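Local coordinates for protein major allergen Alt a 1 (Alternaria alternata, PDB 3V0R) that is a secreted, disulfide-linked homodimeric fungal allergen of beta-barrel fold that may bind and inhibit the beta-glucanase activity of host plant thaumatin-like proteins, at residues 13-18 with 123-128; 69-74 with 84-89. All blocks are in the same frame, centred on the assembly; numbering follows the deposited sequence.

Contact 1 of 2, residues 13-18 with 123-128; sequences DYVWKI and YITLVT. With 8AC (8-aminooctanoic acid), chain L; 0FU (2,5,6-triaminopyrimidin-4-ol), chain J; SO4 (sulfate ion), chain B.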
# COMPACT_ATOMS: atom_id res chain seq x y z
N ASP A 13 -14.46 -25.28 0.18
CA ASP A 13 -14.81 -23.96 -0.37
C ASP A 13 -14.85 -22.89 0.70
O ASP A 13 -14.71 -21.72 0.38
CB ASP A 13 -16.16 -24.00 -1.05
CG ASP A 13 -16.14 -24.65 -2.43
OD1 ASP A 13 -15.13 -24.70 -3.10
OD2 ASP A 13 -17.21 -25.15 -2.84
N TYR A 14 -15.12 -23.29 1.96
CA TYR A 14 -15.24 -22.34 3.07
C TYR A 14 -14.13 -22.53 4.10
O TYR A 14 -14.23 -22.07 5.24
CB TYR A 14 -16.63 -22.50 3.70
CG TYR A 14 -17.70 -22.04 2.72
CD1 TYR A 14 -18.38 -22.95 1.98
CD2 TYR A 14 -17.95 -20.69 2.53
CE1 TYR A 14 -19.34 -22.55 1.04
CE2 TYR A 14 -18.91 -20.29 1.62
CZ TYR A 14 -19.55 -21.21 0.88
OH TYR A 14 -20.50 -20.82 -0.04
N VAL A 15 -13.06 -23.20 3.68
CA VAL A 15 -11.88 -23.45 4.50
C VAL A 15 -10.65 -22.78 3.93
O VAL A 15 -10.30 -22.96 2.73
CB VAL A 15 -11.65 -24.98 4.60
CG1 VAL A 15 -10.40 -25.26 5.47
CG2 VAL A 15 -12.89 -25.65 5.22
N TRP A 16 -10.02 -21.93 4.73
CA TRP A 16 -8.84 -21.16 4.35
C TRP A 16 -7.69 -21.51 5.22
O TRP A 16 -7.89 -21.87 6.40
CB TRP A 16 -9.11 -19.68 4.42
CG TRP A 16 -10.12 -19.13 3.47
CD1 TRP A 16 -10.69 -19.74 2.38
CD2 TRP A 16 -10.74 -17.79 3.51
NE1 TRP A 16 -11.57 -18.89 1.76
CE2 TRP A 16 -11.61 -17.71 2.42
CE3 TRP A 16 -10.63 -16.72 4.37
CZ2 TRP A 16 -12.37 -16.57 2.16
CZ3 TRP A 16 -11.35 -15.58 4.09
CH2 TRP A 16 -12.25 -15.53 3.04
N LYS A 17 -6.45 -21.37 4.71
CA LYS A 17 -5.24 -21.68 5.47
C LYS A 17 -4.66 -20.38 5.95
O LYS A 17 -4.60 -19.41 5.17
CB LYS A 17 -4.24 -22.32 4.51
CG LYS A 17 -2.93 -22.71 5.17
CD LYS A 17 -2.04 -23.43 4.15
CE LYS A 17 -1.17 -22.40 3.44
NZ LYS A 17 -0.14 -23.05 2.55
N ILE A 18 -4.24 -20.36 7.22
CA ILE A 18 -3.63 -19.21 7.85
C ILE A 18 -2.18 -19.63 8.10
O ILE A 18 -1.87 -20.71 8.60
CB ILE A 18 -4.27 -18.79 9.18
CG1 ILE A 18 -5.79 -18.69 9.04
CG2 ILE A 18 -3.59 -17.50 9.70
CD1 ILE A 18 -6.30 -17.52 8.20
N TYR A 123 -6.17 -23.79 10.08
CA TYR A 123 -7.21 -23.81 9.09
C TYR A 123 -8.47 -23.24 9.69
O TYR A 123 -8.84 -23.59 10.84
CB TYR A 123 -7.37 -25.21 8.61
CG TYR A 123 -6.23 -25.63 7.75
CD1 TYR A 123 -5.06 -26.15 8.31
CD2 TYR A 123 -6.27 -25.46 6.36
CE1 TYR A 123 -3.95 -26.43 7.48
CE2 TYR A 123 -5.22 -25.81 5.55
CZ TYR A 123 -4.07 -26.29 6.10
OH TYR A 123 -3.06 -26.60 5.28
N ILE A 124 -9.15 -22.36 8.99
CA ILE A 124 -10.36 -21.76 9.57
C ILE A 124 -11.54 -22.24 8.69
O ILE A 124 -11.39 -22.41 7.45
CB ILE A 124 -10.31 -20.20 9.59
CG1 ILE A 124 -10.01 -19.51 8.26
CG2 ILE A 124 -9.33 -19.68 10.64
CD1 ILE A 124 -11.26 -19.12 7.42
N THR A 125 -12.72 -22.35 9.28
CA THR A 125 -13.97 -22.64 8.56
C THR A 125 -14.91 -21.44 8.71
O THR A 125 -15.27 -20.99 9.82
CB THR A 125 -14.65 -23.97 9.04
OG1 THR A 125 -13.76 -25.07 8.88
CG2 THR A 125 -16.00 -24.26 8.21
N LEU A 126 -15.33 -20.88 7.58
CA LEU A 126 -16.29 -19.80 7.57
C LEU A 126 -17.71 -20.32 7.69
O LEU A 126 -18.16 -21.13 6.88
CB LEU A 126 -16.09 -18.95 6.30
CG LEU A 126 -14.78 -18.21 6.16
CD1 LEU A 126 -14.53 -17.96 4.68
CD2 LEU A 126 -14.87 -16.89 6.91
N VAL A 127 -18.47 -19.81 8.66
CA VAL A 127 -19.82 -20.25 8.98
C VAL A 127 -20.74 -19.05 9.17
O VAL A 127 -20.34 -18.00 9.70
CB VAL A 127 -19.83 -21.15 10.24
CG1 VAL A 127 -21.24 -21.71 10.49
CG2 VAL A 127 -18.81 -22.31 10.12
N THR A 128 -22.00 -19.21 8.72
CA THR A 128 -22.92 -18.12 8.63
C THR A 128 -23.46 -17.74 10.04
O THR A 128 -23.89 -18.63 10.81
CB THR A 128 -24.09 -18.53 7.75
OG1 THR A 128 -23.64 -19.02 6.49
CG2 THR A 128 -25.06 -17.32 7.54
NAA 8AC L . -20.42 -22.97 -5.39
OAB 8AC L . -16.34 -16.99 1.80
OAC 8AC L . -15.45 -15.96 0.15
CAD 8AC L . -19.62 -21.80 -5.01
CAE 8AC L . -18.84 -22.14 -3.75
CAF 8AC L . -17.58 -21.32 -3.61
CAG 8AC L . -17.85 -20.22 -2.58
CAH 8AC L . -16.63 -19.88 -1.80
CAI 8AC L . -16.88 -18.55 -1.02
CAJ 8AC L . -15.80 -18.37 0.02
CAK 8AC L . -15.88 -16.98 0.68
C4 0FU J . -19.88 -17.17 -3.54
N3 0FU J . -20.83 -18.09 -3.88
C2 0FU J . -21.70 -18.60 -2.96
NAA 0FU J . -22.61 -19.50 -3.36
N1 0FU J . -21.68 -18.20 -1.67
C6 0FU J . -20.75 -17.28 -1.28
NAB 0FU J . -20.72 -16.89 -0.03
C5 0FU J . -19.82 -16.73 -2.21
NAC 0FU J . -18.89 -15.81 -1.86
O4 0FU J . -18.98 -16.65 -4.44
S SO4 B . 2.11 -20.96 0.30
O1 SO4 B . 1.14 -20.53 1.36
O2 SO4 B . 2.54 -22.35 0.62
O3 SO4 B . 1.44 -20.91 -1.04
O4 SO4 B . 3.36 -20.13 0.23

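Contact 2 of 2, residues 69-74 with 84-89; sequences SFMDFS and LKQKVS. With 8AC (8-aminooctanoic acid), chain L.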
# COMPACT_ATOMS: atom_id res chain seq x y z
N SER A 69 -9.67 -4.00 2.09
CA SER A 69 -10.14 -5.40 2.27
C SER A 69 -11.65 -5.66 2.55
O SER A 69 -12.32 -5.00 3.33
CB SER A 69 -9.33 -6.18 3.32
OG SER A 69 -9.37 -7.58 2.98
N PHE A 70 -12.13 -6.72 1.93
CA PHE A 70 -13.46 -7.17 2.21
C PHE A 70 -13.51 -7.96 3.55
O PHE A 70 -14.55 -8.43 3.94
CB PHE A 70 -13.90 -8.04 1.01
CG PHE A 70 -13.14 -9.32 0.89
CD1 PHE A 70 -11.83 -9.34 0.47
CD2 PHE A 70 -13.74 -10.53 1.23
CE1 PHE A 70 -11.11 -10.53 0.43
CE2 PHE A 70 -13.05 -11.72 1.15
CZ PHE A 70 -11.74 -11.73 0.74
N MET A 71 -12.37 -8.14 4.21
CA MET A 71 -12.30 -8.95 5.44
C MET A 71 -11.91 -8.06 6.63
O MET A 71 -11.02 -7.22 6.50
CB MET A 71 -11.20 -9.98 5.33
CG MET A 71 -11.42 -11.07 4.30
SD MET A 71 -12.87 -12.07 4.69
CE MET A 71 -12.37 -12.57 6.34
N ASP A 72 -12.53 -8.33 7.77
CA ASP A 72 -12.12 -7.77 9.08
C ASP A 72 -11.62 -8.88 9.92
O ASP A 72 -12.02 -10.02 9.75
CB ASP A 72 -13.26 -7.08 9.79
CG ASP A 72 -13.69 -5.76 9.07
OD1 ASP A 72 -12.90 -5.16 8.32
OD2 ASP A 72 -14.82 -5.32 9.31
N PHE A 73 -10.72 -8.54 10.86
CA PHE A 73 -10.26 -9.48 11.86
C PHE A 73 -10.19 -8.85 13.25
O PHE A 73 -10.12 -7.64 13.40
CB PHE A 73 -8.93 -10.09 11.47
CG PHE A 73 -7.73 -9.21 11.77
CD1 PHE A 73 -7.39 -8.21 10.94
CD2 PHE A 73 -6.93 -9.45 12.90
CE1 PHE A 73 -6.25 -7.42 11.15
CE2 PHE A 73 -5.79 -8.66 13.14
CZ PHE A 73 -5.45 -7.64 12.26
N SER A 74 -10.19 -9.73 14.26
CA SER A 74 -9.97 -9.37 15.62
C SER A 74 -9.06 -10.41 16.26
O SER A 74 -8.99 -11.53 15.77
CB SER A 74 -11.34 -9.35 16.33
OG SER A 74 -11.25 -8.84 17.64
N LEU A 84 -12.21 -13.90 12.22
CA LEU A 84 -12.42 -13.23 10.92
C LEU A 84 -13.89 -13.00 10.69
O LEU A 84 -14.71 -13.79 11.12
CB LEU A 84 -11.88 -14.11 9.79
CG LEU A 84 -10.40 -14.45 9.79
CD1 LEU A 84 -10.07 -15.53 8.72
CD2 LEU A 84 -9.61 -13.15 9.47
N LYS A 85 -14.24 -11.96 9.94
CA LYS A 85 -15.57 -11.69 9.56
C LYS A 85 -15.64 -11.23 8.13
O LYS A 85 -14.85 -10.38 7.71
CB LYS A 85 -16.13 -10.62 10.46
CG LYS A 85 -17.51 -10.17 10.10
CD LYS A 85 -18.06 -9.11 11.03
CE LYS A 85 -17.37 -7.77 10.83
NZ LYS A 85 -18.03 -6.67 11.63
N GLN A 86 -16.59 -11.76 7.39
CA GLN A 86 -16.82 -11.41 5.99
C GLN A 86 -18.34 -11.14 5.81
O GLN A 86 -19.17 -12.07 5.92
CB GLN A 86 -16.42 -12.64 5.11
CG GLN A 86 -16.41 -12.36 3.58
CD GLN A 86 -16.29 -13.57 2.71
OE1 GLN A 86 -16.25 -14.73 3.17
NE2 GLN A 86 -16.28 -13.34 1.40
N LYS A 87 -18.70 -9.92 5.52
CA LYS A 87 -20.08 -9.61 5.25
C LYS A 87 -20.36 -9.69 3.73
O LYS A 87 -20.03 -8.74 2.96
CB LYS A 87 -20.40 -8.22 5.77
CG LYS A 87 -21.85 -7.84 5.57
CD LYS A 87 -22.23 -6.56 6.30
CE LYS A 87 -23.72 -6.29 6.19
NZ LYS A 87 -24.10 -5.10 7.01
N VAL A 88 -21.00 -10.78 3.33
CA VAL A 88 -21.23 -11.12 1.92
C VAL A 88 -22.43 -10.36 1.34
O VAL A 88 -22.47 -10.04 0.16
CB VAL A 88 -21.48 -12.67 1.83
CG1 VAL A 88 -21.90 -13.10 0.43
CG2 VAL A 88 -20.20 -13.38 2.23
N SER A 89 -23.43 -10.07 2.17
CA SER A 89 -24.64 -9.38 1.75
C SER A 89 -25.33 -8.74 2.99
O SER A 89 -24.87 -8.95 4.18
CB SER A 89 -25.64 -10.33 1.10
OG SER A 89 -26.21 -11.20 2.10
NAA 8AC L . -20.42 -22.97 -5.39
OAB 8AC L . -16.34 -16.99 1.80
OAC 8AC L . -15.45 -15.96 0.15
CAD 8AC L . -19.62 -21.80 -5.01
CAE 8AC L . -18.84 -22.14 -3.75
CAF 8AC L . -17.58 -21.32 -3.61
CAG 8AC L . -17.85 -20.22 -2.58
CAH 8AC L . -16.63 -19.88 -1.80
CAI 8AC L . -16.88 -18.55 -1.02
CAJ 8AC L . -15.80 -18.37 0.02
CAK 8AC L . -15.88 -16.98 0.68
O HOH W 1 -16.31 -8.06 6.14
O HOH W 2 -16.90 -8.74 2.82

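Contact 1 of 2, residues 13-18 with 123-128
Leu126 pushes its CD1 methyl against the six-membered ring of Trp16, a CH-pi contact with the carbon 3.6 Å from the ring centroid and 12° off the normal. Next to it, Ile124 fills the hollow between the Trp16 CB and the ring: its CD1 sits 3.7 Å from that CB and also reaches CE3. Ile124 CG1 stands between the backbone N and the carbonyl carbon (chi1 54°), and CD1 continues from it toward the indole, while CG2 meets Ile18 CG1. On the other face of the sheet, Lys17 lies side by side with the Tyr123 ring, its CB and CG against CE2 and its CD 3.5 Å from the Tyr123 OH. A bend at chi3 (90°) then turns CE off this line, and NZ ends at Asn109 of the third subunit and at a sulfate ion, probably from the crystallisation liquor. Val15 CG1 comes up to the edge of the same tyrosine ring, and its CG2 rests near Thr125 OG1. Both faces belong to one antiparallel pairing in the beta-barrel, where the first strand, 15-25, pairs with the last, 114-128. Trp16 and Ile124 form the hydrogen-bonded pair, with Trp16 N to Ile124 O at 3.1 Å and Ile124 N to Trp16 O at 2.9 Å. Just ahead of strand 15-18, Leu126 N still reaches Tyr14 O at 2.8 Å in a nearly straight bond. The chain of 8-aminooctanoic acid runs over one face of the Tyr14 ring and past the carboxylate of Asp13, while one of its carboxyl oxygens, OAC, lies at the Trp16 edge, 3.7 Å from CZ2. The triaminopyrimidinol approaches the Tyr14 ring at its edge.

Contact 2 of 2, residues 69-74 with 84-89
Asp72 and Lys85 form the hydrogen-bonded pair of this antiparallel hairpin: Asp72 N gives to Lys85 O at 3.1 Å, and Lys85 N returns to Asp72 O at 3.0 Å. Their side chains run alongside each other on the same face, yet Asp72 OD2 stays 4.2 Å from Lys85 NZ, too far apart for a salt bridge; Lys85 instead makes a cation-pi contact with Trp62. Apolar packing falls to Met71, whose side chain bends at chi2 and chi3 so that SD lies 3.6 Å from Gln86 CB and CE against Leu84 CB, and to Leu84 CD2, which touches Phe73 CB. Among the polar side chains, Gln86 extends past the edge of the Phe70 ring, amide and ring planes 71° apart, and its NE2 donates to OAC of 8-aminooctanoic acid at 3.0 Å. Gln86 OE1 comes to 2.6 Å from OAB of the ligand, so short that the acid group probably carries a proton there. Two waters beside Phe70 O lie between it and Lys87, one accepting from Lys87 N, the other near Lys87 O. Strand 81-87 continues the sheet to strand 93-106 on one side, strand 72-76 to strand 63-64 on the other, and Phe70 meets Phe70 of the second subunit.

In the fold
The centres of contact 1 and contact 2 lie about 12 Å apart in the same sheet, and their side chains meet inside the barrel. Trp16 CZ3 packs on Met71 SD at 3.9 Å, and Ile124 CD1 on Leu84 CD1 at 4.0 Å, bringing the hairpin of contact 2 against the pairing of first and last strands. The Leu126 CD1 methyl also comes 4.0 Å from Gln86 OE1, beside the carboxyl group of 8-aminooctanoic acid. Both contacts line that ligand's pocket: 13-18 with 123-128 supplies Asp13, Tyr14, Trp16 and Leu126, 69-74 with 84-89 supplies Gln86, and Tyr94 completes it. Tyr14 and Val88, one from each contact, share the neighbouring triaminopyrimidinol site with Tyr94.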